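Side-chain contacts in IroE-like serine hydrolase (Shewanella oneidensis, PDB 3GFF), which probably hydrolyses ester bonds, as a putative serine esterase of the esterase D family with an alpha/beta-hydrolase fold: residues V29-E34 / L61-S66; V46-L49 / Q54-H57; K75-G80 / L133-I138. One frame throughout, in Å; residues are numbered along the deposited sequence.

Interaction 1. Residues V29-E34 / L61-S66; sequences VIALPE and LLQFLS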
ATOM      1  N   VAL A  29      -6.962  16.926  -9.146  1.00 22.80           N
ATOM      2  CA  VAL A  29      -5.817  17.154  -8.270  1.00 23.67           C
ATOM      3  C   VAL A  29      -4.525  16.671  -8.945  1.00 24.17           C
ATOM      4  O   VAL A  29      -4.531  15.690  -9.670  1.00 25.17           O
ATOM      5  CB  VAL A  29      -5.986  16.423  -6.904  1.00 24.34           C
ATOM      6  CG1 VAL A  29      -6.954  17.153  -5.994  1.00 23.68           C
ATOM      7  CG2 VAL A  29      -6.423  14.958  -7.121  1.00 24.08           C
ATOM      8  N   ILE A  30      -3.438  17.401  -8.733  1.00 24.88           N
ATOM      9  CA  ILE A  30      -2.109  17.087  -9.290  1.00 25.69           C
ATOM     10  C   ILE A  30      -1.086  16.906  -8.156  1.00 25.32           C
ATOM     11  O   ILE A  30      -1.047  17.719  -7.268  1.00 25.28           O
ATOM     12  CB  ILE A  30      -1.562  18.279 -10.121  1.00 26.76           C
ATOM     13  CG1 ILE A  30      -2.443  18.597 -11.323  1.00 27.53           C
ATOM     14  CG2 ILE A  30      -0.138  18.029 -10.594  1.00 27.03           C
ATOM     15  CD1 ILE A  30      -1.901  19.779 -12.146  1.00 26.74           C
ATOM     16  N   ALA A  31      -0.280  15.846  -8.199  1.00 25.91           N
ATOM     17  CA  ALA A  31       0.829  15.634  -7.267  1.00 25.85           C
ATOM     18  C   ALA A  31       2.055  15.646  -8.171  1.00 25.70           C
ATOM     19  O   ALA A  31       2.096  14.905  -9.163  1.00 26.57           O
ATOM     20  CB  ALA A  31       0.716  14.288  -6.523  1.00 25.68           C
ATOM     21  N   LEU A  32       3.008  16.532  -7.870  1.00 24.76           N
ATOM     22  CA  LEU A  32       4.230  16.648  -8.645  1.00 23.42           C
ATOM     23  C   LEU A  32       5.297  15.760  -7.974  1.00 22.43           C
ATOM     24  O   LEU A  32       5.327  15.627  -6.767  1.00 20.82           O
ATOM     25  CB  LEU A  32       4.692  18.120  -8.715  1.00 23.37           C
ATOM     26  CG  LEU A  32       3.812  19.097  -9.508  1.00 23.46           C
ATOM     27  CD1 LEU A  32       4.362  20.495  -9.370  1.00 24.74           C
ATOM     28  CD2 LEU A  32       3.716  18.719 -11.012  1.00 22.42           C
ATOM     29  N   PRO A  33       6.175  15.146  -8.764  1.00 22.61           N
ATOM     30  CA  PRO A  33       7.176  14.316  -8.139  1.00 22.34           C
ATOM     31  C   PRO A  33       8.152  15.146  -7.342  1.00 23.50           C
ATOM     32  O   PRO A  33       8.292  16.360  -7.566  1.00 24.20           O
ATOM     33  CB  PRO A  33       7.880  13.656  -9.329  1.00 21.06           C
ATOM     34  CG  PRO A  33       7.693  14.542 -10.414  1.00 22.03           C
ATOM     35  CD  PRO A  33       6.337  15.179 -10.227  1.00 22.46           C
ATOM     36  N   GLU A  34       8.786  14.528  -6.355  1.00 25.62           N
ATOM     37  CA  GLU A  34       9.752  15.256  -5.605  1.00 26.12           C
ATOM     38  C   GLU A  34      10.940  15.483  -6.551  1.00 24.48           C
ATOM     39  O   GLU A  34      11.264  14.636  -7.397  1.00 23.24           O
ATOM     40  CB  GLU A  34      10.074  14.628  -4.254  1.00 27.74           C
ATOM     41  CG  GLU A  34      10.521  13.206  -4.166  1.00 29.49           C
ATOM     42  CD  GLU A  34      10.587  12.710  -2.678  1.00 30.38           C
ATOM     43  OE1 GLU A  34      10.633  13.530  -1.728  1.00 31.24           O
ATOM     44  OE2 GLU A  34      10.574  11.481  -2.457  1.00 33.37           O
ATOM     45  N   LEU A  61       1.040   5.833  -2.117  1.00 21.63           N
ATOM     46  CA  LEU A  61       1.738   4.615  -2.481  1.00 21.83           C
ATOM     47  C   LEU A  61       2.706   4.950  -3.626  1.00 22.30           C
ATOM     48  O   LEU A  61       3.896   4.663  -3.546  1.00 22.32           O
ATOM     49  CB  LEU A  61       0.733   3.508  -2.832  1.00 22.23           C
ATOM     50  CG  LEU A  61       1.315   2.238  -3.450  1.00 22.49           C
ATOM     51  CD1 LEU A  61       2.352   1.629  -2.460  1.00 23.02           C
ATOM     52  CD2 LEU A  61       0.215   1.247  -3.886  1.00 20.72           C
ATOM     53  N   LEU A  62       2.206   5.601  -4.667  1.00 22.23           N
ATOM     54  CA  LEU A  62       3.052   5.963  -5.814  1.00 22.16           C
ATOM     55  C   LEU A  62       4.305   6.782  -5.452  1.00 22.22           C
ATOM     56  O   LEU A  62       5.413   6.477  -5.919  1.00 21.15           O
ATOM     57  CB  LEU A  62       2.231   6.640  -6.913  1.00 21.20           C
ATOM     58  CG  LEU A  62       1.256   5.717  -7.639  1.00 21.89           C
ATOM     59  CD1 LEU A  62       0.318   6.531  -8.471  1.00 20.90           C
ATOM     60  CD2 LEU A  62       1.975   4.708  -8.502  1.00 21.05           C
ATOM     61  N   GLN A  63       4.130   7.818  -4.640  1.00 23.75           N
ATOM     62  CA  GLN A  63       5.245   8.619  -4.155  1.00 22.88           C
ATOM     63  C   GLN A  63       6.156   7.770  -3.265  1.00 21.30           C
ATOM     64  O   GLN A  63       7.345   7.931  -3.302  1.00 19.96           O
ATOM     65  CB  GLN A  63       4.726   9.822  -3.375  1.00 26.20           C
ATOM     66  CG  GLN A  63       4.050  10.906  -4.247  1.00 28.81           C
ATOM     67  CD  GLN A  63       5.022  11.955  -4.823  1.00 31.75           C
ATOM     68  OE1 GLN A  63       6.030  12.334  -4.182  1.00 35.05           O
ATOM     69  NE2 GLN A  63       4.702  12.470  -6.019  1.00 32.90           N
ATOM     70  N   PHE A  64       5.599   6.885  -2.441  1.00 19.87           N
ATOM     71  CA  PHE A  64       6.414   6.011  -1.589  1.00 18.68           C
ATOM     72  C   PHE A  64       7.288   5.084  -2.454  1.00 18.36           C
ATOM     73  O   PHE A  64       8.480   4.990  -2.256  1.00 16.70           O
ATOM     74  CB  PHE A  64       5.558   5.180  -0.608  1.00 17.91           C
ATOM     75  CG  PHE A  64       6.357   4.155   0.180  1.00 17.12           C
ATOM     76  CD1 PHE A  64       6.959   4.484   1.378  1.00 17.02           C
ATOM     77  CD2 PHE A  64       6.497   2.853  -0.309  1.00 17.57           C
ATOM     78  CE1 PHE A  64       7.682   3.561   2.076  1.00 16.83           C
ATOM     79  CE2 PHE A  64       7.230   1.923   0.375  1.00 16.73           C
ATOM     80  CZ  PHE A  64       7.822   2.279   1.581  1.00 17.50           C
ATOM     81  N   LEU A  65       6.689   4.439  -3.439  1.00 20.65           N
ATOM     82  CA  LEU A  65       7.428   3.523  -4.315  1.00 22.00           C
ATOM     83  C   LEU A  65       8.565   4.169  -5.126  1.00 24.08           C
ATOM     84  O   LEU A  65       9.412   3.449  -5.648  1.00 24.86           O
ATOM     85  CB  LEU A  65       6.466   2.805  -5.264  1.00 20.48           C
ATOM     86  CG  LEU A  65       5.562   1.691  -4.712  1.00 20.50           C
ATOM     87  CD1 LEU A  65       4.583   1.250  -5.740  1.00 20.08           C
ATOM     88  CD2 LEU A  65       6.401   0.533  -4.309  1.00 20.68           C
ATOM     89  N   SER A  66       8.604   5.500  -5.226  1.00 26.07           N
ATOM     90  CA  SER A  66       9.670   6.185  -5.996  1.00 28.05           C
ATOM     91  C   SER A  66      10.546   7.122  -5.185  1.00 29.12           C
ATOM     92  O   SER A  66      11.219   7.973  -5.752  1.00 30.38           O
ATOM     93  CB  SER A  66       9.061   6.969  -7.147  1.00 28.59           C
ATOM     94  OG  SER A  66       8.090   7.868  -6.655  1.00 30.46           O
TER
HETATM   95  O   HOH W   1       7.969  11.602  -5.682  1.00 13.52           O

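Interaction 2. Residues V46-L49 / Q54-H57; sequences VYLL and QFDH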
ATOM      1  N   VAL A  46       0.507   9.716 -14.588  1.00 25.75           N
ATOM      2  CA  VAL A  46      -0.379   8.623 -14.172  1.00 24.61           C
ATOM      3  C   VAL A  46      -1.711   9.268 -13.830  1.00 23.98           C
ATOM      4  O   VAL A  46      -1.850  10.035 -12.867  1.00 22.61           O
ATOM      5  CB  VAL A  46       0.213   7.747 -13.011  1.00 24.38           C
ATOM      6  CG1 VAL A  46      -0.774   6.691 -12.584  1.00 24.85           C
ATOM      7  CG2 VAL A  46       1.520   7.011 -13.467  1.00 23.95           C
ATOM      8  N   TYR A  47      -2.694   8.993 -14.668  1.00 23.42           N
ATOM      9  CA  TYR A  47      -4.062   9.506 -14.447  1.00 24.15           C
ATOM     10  C   TYR A  47      -4.871   8.512 -13.626  1.00 24.14           C
ATOM     11  O   TYR A  47      -5.022   7.381 -14.041  1.00 26.61           O
ATOM     12  CB  TYR A  47      -4.760   9.731 -15.782  1.00 23.51           C
ATOM     13  CG  TYR A  47      -4.258  10.932 -16.581  1.00 23.20           C
ATOM     14  CD1 TYR A  47      -3.180  10.806 -17.437  1.00 23.62           C
ATOM     15  CD2 TYR A  47      -4.922  12.156 -16.544  1.00 23.04           C
ATOM     16  CE1 TYR A  47      -2.755  11.840 -18.196  1.00 22.54           C
ATOM     17  CE2 TYR A  47      -4.497  13.217 -17.289  1.00 22.54           C
ATOM     18  CZ  TYR A  47      -3.402  13.054 -18.117  1.00 23.33           C
ATOM     19  OH  TYR A  47      -2.933  14.070 -18.902  1.00 22.26           O
ATOM     20  N   LEU A  48      -5.370   8.934 -12.462  1.00 25.68           N
ATOM     21  CA  LEU A  48      -6.174   8.077 -11.591  1.00 24.95           C
ATOM     22  C   LEU A  48      -7.660   8.509 -11.639  1.00 25.66           C
ATOM     23  O   LEU A  48      -7.980   9.669 -11.343  1.00 23.89           O
ATOM     24  CB  LEU A  48      -5.688   8.167 -10.136  1.00 23.65           C
ATOM     25  CG  LEU A  48      -4.183   8.012  -9.853  1.00 22.68           C
ATOM     26  CD1 LEU A  48      -3.944   8.300  -8.380  1.00 20.49           C
ATOM     27  CD2 LEU A  48      -3.637   6.573 -10.274  1.00 20.59           C
ATOM     28  N   LEU A  49      -8.538   7.579 -12.036  1.00 24.84           N
ATOM     29  CA  LEU A  49      -9.977   7.797 -12.012  1.00 24.91           C
ATOM     30  C   LEU A  49     -10.479   7.626 -10.579  1.00 26.99           C
ATOM     31  O   LEU A  49      -9.740   7.124  -9.731  1.00 26.10           O
ATOM     32  CB  LEU A  49     -10.687   6.816 -12.937  1.00 23.97           C
ATOM     33  CG  LEU A  49     -10.304   6.934 -14.412  1.00 22.71           C
ATOM     34  CD1 LEU A  49     -11.135   5.993 -15.253  1.00 22.83           C
ATOM     35  CD2 LEU A  49     -10.437   8.367 -14.901  1.00 19.81           C
ATOM     36  N   GLN A  54     -10.109   7.505  -4.402  1.00 27.33           N
ATOM     37  CA  GLN A  54      -8.874   6.706  -4.572  1.00 27.24           C
ATOM     38  C   GLN A  54      -7.529   7.483  -4.584  1.00 27.31           C
ATOM     39  O   GLN A  54      -6.476   6.890  -4.361  1.00 24.06           O
ATOM     40  CB  GLN A  54      -8.971   5.902  -5.873  1.00 27.06           C
ATOM     41  CG  GLN A  54     -10.212   4.961  -6.017  1.00 26.42           C
ATOM     42  CD  GLN A  54     -10.168   3.753  -5.107  1.00 27.07           C
ATOM     43  OE1 GLN A  54      -9.128   3.385  -4.561  1.00 26.83           O
ATOM     44  NE2 GLN A  54     -11.321   3.141  -4.910  1.00 29.33           N
ATOM     45  N   PHE A  55      -7.569   8.799  -4.797  1.00 27.34           N
ATOM     46  CA  PHE A  55      -6.333   9.573  -4.980  1.00 28.75           C
ATOM     47  C   PHE A  55      -5.376   9.516  -3.809  1.00 28.41           C
ATOM     48  O   PHE A  55      -4.191   9.227  -3.997  1.00 28.88           O
ATOM     49  CB  PHE A  55      -6.608  11.051  -5.301  1.00 29.07           C
ATOM     50  CG  PHE A  55      -5.354  11.832  -5.574  1.00 28.47           C
ATOM     51  CD1 PHE A  55      -4.773  11.798  -6.846  1.00 28.31           C
ATOM     52  CD2 PHE A  55      -4.745  12.561  -4.572  1.00 28.44           C
ATOM     53  CE1 PHE A  55      -3.609  12.494  -7.123  1.00 27.98           C
ATOM     54  CE2 PHE A  55      -3.567  13.265  -4.832  1.00 28.60           C
ATOM     55  CZ  PHE A  55      -3.002  13.236  -6.116  1.00 28.37           C
ATOM     56  N   ASP A  56      -5.890   9.797  -2.618  1.00 29.00           N
ATOM     57  CA  ASP A  56      -5.080   9.803  -1.395  1.00 28.97           C
ATOM     58  C   ASP A  56      -4.208   8.551  -1.140  1.00 27.83           C
ATOM     59  O   ASP A  56      -3.009   8.688  -0.945  1.00 26.29           O
ATOM     60  CB  ASP A  56      -5.957  10.083  -0.176  1.00 31.43           C
ATOM     61  CG  ASP A  56      -6.349  11.548  -0.046  1.00 33.85           C
ATOM     62  OD1 ASP A  56      -6.249  12.344  -1.017  1.00 34.27           O
ATOM     63  OD2 ASP A  56      -6.726  11.911   1.093  1.00 36.43           O
ATOM     64  N   HIS A  57      -4.786   7.348  -1.137  1.00 25.96           N
ATOM     65  CA  HIS A  57      -3.979   6.146  -0.859  1.00 25.14           C
ATOM     66  C   HIS A  57      -3.130   5.755  -2.050  1.00 24.25           C
ATOM     67  O   HIS A  57      -2.037   5.228  -1.864  1.00 25.94           O
ATOM     68  CB  HIS A  57      -4.813   4.933  -0.362  1.00 24.26           C
ATOM     69  CG  HIS A  57      -5.591   4.229  -1.436  1.00 22.83           C
ATOM     70  ND1 HIS A  57      -5.145   3.078  -2.056  1.00 22.72           N
ATOM     71  CD2 HIS A  57      -6.801   4.497  -1.978  1.00 22.33           C
ATOM     72  CE1 HIS A  57      -6.029   2.691  -2.961  1.00 21.44           C
ATOM     73  NE2 HIS A  57      -7.045   3.533  -2.932  1.00 21.45           N
TER

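Interaction 3. Residues K75-G80 / L133-I138; sequences KVIIVG and LRTNGI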
ATOM      1  N   LYS A  75       9.916   8.435 -10.912  1.00 24.76           N
ATOM      2  CA  LYS A  75       9.095   9.572 -10.512  1.00 25.02           C
ATOM      3  C   LYS A  75       8.000   9.827 -11.559  1.00 22.72           C
ATOM      4  O   LYS A  75       8.240   9.700 -12.725  1.00 22.45           O
ATOM      5  CB  LYS A  75       9.985  10.806 -10.358  1.00 25.56           C
ATOM      6  CG  LYS A  75      11.062  10.703  -9.248  1.00 26.33           C
ATOM      7  CD  LYS A  75      10.438  10.779  -7.906  1.00 27.62           C
ATOM      8  CE  LYS A  75      11.462  10.931  -6.757  1.00 27.94           C
ATOM      9  NZ  LYS A  75      12.335   9.745  -6.570  1.00 29.30           N
ATOM     10  N   VAL A  76       6.785  10.154 -11.137  1.00 21.91           N
ATOM     11  CA  VAL A  76       5.694  10.463 -12.069  1.00 21.01           C
ATOM     12  C   VAL A  76       4.907  11.691 -11.598  1.00 21.39           C
ATOM     13  O   VAL A  76       5.031  12.096 -10.450  1.00 20.87           O
ATOM     14  CB  VAL A  76       4.696   9.309 -12.175  1.00 20.13           C
ATOM     15  CG1 VAL A  76       5.413   8.007 -12.644  1.00 19.43           C
ATOM     16  CG2 VAL A  76       3.979   9.084 -10.823  1.00 20.62           C
ATOM     17  N   ILE A  77       4.133  12.262 -12.524  1.00 21.25           N
ATOM     18  CA  ILE A  77       3.158  13.321 -12.278  1.00 20.34           C
ATOM     19  C   ILE A  77       1.858  12.530 -12.073  1.00 21.20           C
ATOM     20  O   ILE A  77       1.514  11.685 -12.890  1.00 18.74           O
ATOM     21  CB  ILE A  77       3.006  14.287 -13.493  1.00 20.97           C
ATOM     22  CG1 ILE A  77       4.292  15.125 -13.678  1.00 20.36           C
ATOM     23  CG2 ILE A  77       1.778  15.221 -13.334  1.00 19.10           C
ATOM     24  CD1 ILE A  77       4.375  15.889 -14.972  1.00 20.21           C
ATOM     25  N   ILE A  78       1.199  12.739 -10.931  1.00 21.95           N
ATOM     26  CA  ILE A  78      -0.042  12.035 -10.616  1.00 22.59           C
ATOM     27  C   ILE A  78      -1.215  12.989 -10.808  1.00 23.01           C
ATOM     28  O   ILE A  78      -1.220  14.088 -10.230  1.00 22.20           O
ATOM     29  CB  ILE A  78      -0.073  11.519  -9.168  1.00 21.66           C
ATOM     30  CG1 ILE A  78       1.251  10.818  -8.838  1.00 22.42           C
ATOM     31  CG2 ILE A  78      -1.250  10.545  -8.983  1.00 22.60           C
ATOM     32  CD1 ILE A  78       1.358  10.331  -7.435  1.00 21.52           C
ATOM     33  N   VAL A  79      -2.153  12.603 -11.675  1.00 23.54           N
ATOM     34  CA  VAL A  79      -3.364  13.367 -11.904  1.00 23.85           C
ATOM     35  C   VAL A  79      -4.575  12.557 -11.421  1.00 23.98           C
ATOM     36  O   VAL A  79      -4.821  11.494 -11.937  1.00 23.98           O
ATOM     37  CB  VAL A  79      -3.550  13.730 -13.391  1.00 23.11           C
ATOM     38  CG1 VAL A  79      -4.865  14.510 -13.580  1.00 22.63           C
ATOM     39  CG2 VAL A  79      -2.404  14.586 -13.834  1.00 23.11           C
ATOM     40  N   GLY A  80      -5.285  13.058 -10.403  1.00 24.51           N
ATOM     41  CA  GLY A  80      -6.518  12.435  -9.893  1.00 25.26           C
ATOM     42  C   GLY A  80      -7.738  13.164 -10.453  1.00 25.15           C
ATOM     43  O   GLY A  80      -7.882  14.380 -10.283  1.00 22.82           O
ATOM     44  N   LEU A 133       2.691  21.441 -17.257  1.00 21.81           N
ATOM     45  CA  LEU A 133       3.786  20.649 -16.714  1.00 22.27           C
ATOM     46  C   LEU A 133       4.681  19.994 -17.784  1.00 22.39           C
ATOM     47  O   LEU A 133       4.297  19.834 -18.949  1.00 21.36           O
ATOM     48  CB  LEU A 133       3.218  19.572 -15.795  1.00 21.61           C
ATOM     49  CG  LEU A 133       2.212  19.966 -14.693  1.00 22.77           C
ATOM     50  CD1 LEU A 133       1.560  18.682 -14.149  1.00 22.91           C
ATOM     51  CD2 LEU A 133       2.810  20.778 -13.559  1.00 22.92           C
ATOM     52  N   ARG A 134       5.876  19.591 -17.351  1.00 22.89           N
ATOM     53  CA  ARG A 134       6.834  18.914 -18.214  1.00 21.81           C
ATOM     54  C   ARG A 134       6.560  17.415 -18.213  1.00 21.59           C
ATOM     55  O   ARG A 134       6.971  16.681 -17.287  1.00 19.71           O
ATOM     56  CB  ARG A 134       8.260  19.209 -17.758  1.00 21.57           C
ATOM     57  CG  ARG A 134       8.621  20.716 -17.819  1.00 21.83           C
ATOM     58  CD  ARG A 134      10.135  20.924 -17.513  1.00 22.15           C
ATOM     59  NE  ARG A 134      10.538  20.125 -16.360  1.00 22.48           N
ATOM     60  CZ  ARG A 134      10.464  20.499 -15.087  1.00 23.05           C
ATOM     61  NH1 ARG A 134      10.086  21.710 -14.743  1.00 23.22           N
ATOM     62  NH2 ARG A 134      10.827  19.650 -14.138  1.00 23.23           N
ATOM     63  N   THR A 135       5.828  16.985 -19.242  1.00 20.95           N
ATOM     64  CA  THR A 135       5.427  15.601 -19.414  1.00 21.17           C
ATOM     65  C   THR A 135       6.264  14.971 -20.523  1.00 21.31           C
ATOM     66  O   THR A 135       6.623  15.637 -21.490  1.00 21.29           O
ATOM     67  CB  THR A 135       3.941  15.506 -19.747  1.00 21.24           C
ATOM     68  OG1 THR A 135       3.695  16.068 -21.050  1.00 22.19           O
ATOM     69  CG2 THR A 135       3.138  16.264 -18.673  1.00 21.69           C
ATOM     70  N   ASN A 136       6.525  13.677 -20.409  1.00 22.10           N
ATOM     71  CA  ASN A 136       7.449  12.988 -21.333  1.00 22.36           C
ATOM     72  C   ASN A 136       6.869  12.066 -22.408  1.00 23.40           C
ATOM     73  O   ASN A 136       7.631  11.347 -23.065  1.00 23.49           O
ATOM     74  CB  ASN A 136       8.509  12.220 -20.534  1.00 20.44           C
ATOM     75  CG  ASN A 136       7.985  10.939 -19.901  1.00 20.48           C
ATOM     76  OD1 ASN A 136       6.886  10.481 -20.211  1.00 21.93           O
ATOM     77  ND2 ASN A 136       8.817  10.312 -19.054  1.00 18.07           N
ATOM     78  N   GLY A 137       5.552  12.072 -22.573  1.00 23.78           N
ATOM     79  CA  GLY A 137       4.917  11.263 -23.620  1.00 24.61           C
ATOM     80  C   GLY A 137       4.414   9.915 -23.171  1.00 24.73           C
ATOM     81  O   GLY A 137       3.722   9.244 -23.908  1.00 25.78           O
ATOM     82  N   ILE A 138       4.763   9.513 -21.957  1.00 25.20           N
ATOM     83  CA  ILE A 138       4.277   8.262 -21.391  1.00 25.34           C
ATOM     84  C   ILE A 138       3.090   8.555 -20.466  1.00 24.92           C
ATOM     85  O   ILE A 138       3.250   9.197 -19.414  1.00 23.65           O
ATOM     86  CB  ILE A 138       5.421   7.512 -20.645  1.00 25.55           C
ATOM     87  CG1 ILE A 138       6.594   7.247 -21.605  1.00 24.83           C
ATOM     88  CG2 ILE A 138       4.925   6.204 -20.071  1.00 23.99           C
ATOM     89  CD1 ILE A 138       6.201   6.479 -22.861  1.00 25.20           C
TER

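Interaction 1. Residues V29-E34 / L61-S66
Ala31 closes strand 24-31 with its methyl group toward helix 51-65, CB lying 4.4 Å from Gln63 NE2. Both elements belong to the alpha/beta-hydrolase fold; here the end of a sheet strand and the loop after it meet the last turns of a helix packed on the sheet. At Leu32 the chain leaves the strand. Its side chain turns away to rest on Leu133, while its carbonyl faces the helix and accepts a weak hydrogen bond from Gln63 NE2, with Leu32 O 3.3 Å from that nitrogen and the angle at the hydrogen bent to 140°. Gln63 reaches this carbonyl because its chain bends sharply at CB-CG (chi2 -87°), swinging the amide out from the helix. Pro33 follows with no backbone N-H to offer; Gln63 NE2 passes 3.7 Å from Pro33 CA, and the proline ring packs on Ile77 and Lys75. Glu34 ends the segment, its carboxylate arm swinging toward the helix and its backbone O bonded to Gln300. Glu34 N stands 4.1 Å from Gln63 OE1, and one water bridges the two. An alanine in place of Gln63 would probably leave Leu32 O without this weak donor and the water at Glu34 N without its glutamine partner. That water accepts from Glu34 N at 3.1 Å and donates to Gln63 OE1 at 2.6 Å.

Interaction 2. Residues V46-L49 / Q54-H57
Leu48 and Phe55 carry the contact: Leu48 CD1 lies 3.9 Å from Phe55 CD1, and the two side chains cross at about a right angle. Phe55 has CG anti to its backbone N (chi1 -176°), which sends the ring off to one side, onto Ile78 and toward Val29 and Ala31, and leaves CD1 as the atom that meets Leu48. A second, looser touch follows where the strand has ended, with Leu49 O 4.1 Å from Gln54 CB; the Leu49 side chain itself points away, to the other side of the sheet, onto Phe117 of helix 114-132. Beyond this first shell, Gln54 starts toward the strand but folds back at chi2 (-71°), so that its amide serves the helix. Gln54 OE1 accepts a 2.6 Å hydrogen bond from His57 NE2, nearly straight at 176° and lying in the imidazole plane, though the donor is tilted from the carbonyl plane. Ser251 OG also bonds to Gln54 OE1, and His252 ND1 is hydrogen-bonded to His57 ND1, so both imidazole nitrogens are engaged, which should hold the ring against rotation. Phe64 of the second subunit stacks on that ring. Leu48 is backed by Val142 and Ile78 from the flanking strands. The contact sits at the strand-to-helix junction of a beta-alpha-beta unit, strand 43-48, helix 51-65, strand 77-81, as in the alpha/beta-hydrolase fold.

Interaction 3. Residues K75-G80 / L133-I138
Ile77 reaches with both of its branches into the chain that runs from Leu133 to Thr135. The gamma methyl Ile77 CG2, anti to the backbone N, meets Leu133 CD1 at 3.6 Å. The longer branch starts beside the backbone N (chi1 -69°) and runs out extended (chi2 168°), carrying Ile77 CD1 up to the opposing backbone, where it lies 3.6 Å from Arg134 O and 3.9 Å from Thr135 CG2. Ile77 and Leu133 pass each other at a slant, and CD1 of Ile77 also comes within 3.9 Å of Leu133 CB. Against Thr135 the isoleucine is turned by about a right angle. The threonine meets it through CG2, its OG1 being turned elsewhere by the first torsion (chi1 67°). Leu133 leans on Leu32 and Tyr36 as well, and Thr135 on Val45 and Glu130. Arg134 sends its side chain elsewhere: its guanidinium group makes a cation-pi contact with Tyr36, NH2 bonds to Tyr36 O and NE to Glu41 O. Further along, Asn136 OD1 accepts from Ile138 N at 2.9 Å, an Asx turn that shapes the corner at Gly137 before strand 138-144 begins. The contact thus fits the link between helix 114-132 and strand 138-144 against the start of strand 77-81. The backbone of Ile77 pairs with Pro44 and Val46. No hydrogen bond crosses the contact; the two segments meet through van der Waals packing of aliphatic carbons, one of them against the Arg134 carbonyl.

The three contacts gather around one sheet, with centres about 10 Å apart for interactions 1 and 2 and for 1 and 3, and about 13 Å for 2 and 3. Helix 51-65 serves interactions 1 and 2, and Phe55 joins them, its CD1 lying 3.6 Å from Val29 CG2. Strand 77-81 runs between the strands of the other two: Val29 O meets Gly80 N at 2.8 Å, Leu48 N meets Val79 O at 2.7 Å. On the other face, Leu32 and Leu133 connect interactions 1 and 3. Interaction 2 comes nearest function: Leu49 touches the likely nucleophile elbow, and Gln54 lies near, without touching, what is probably the Ser145-His247-Asp169 triad.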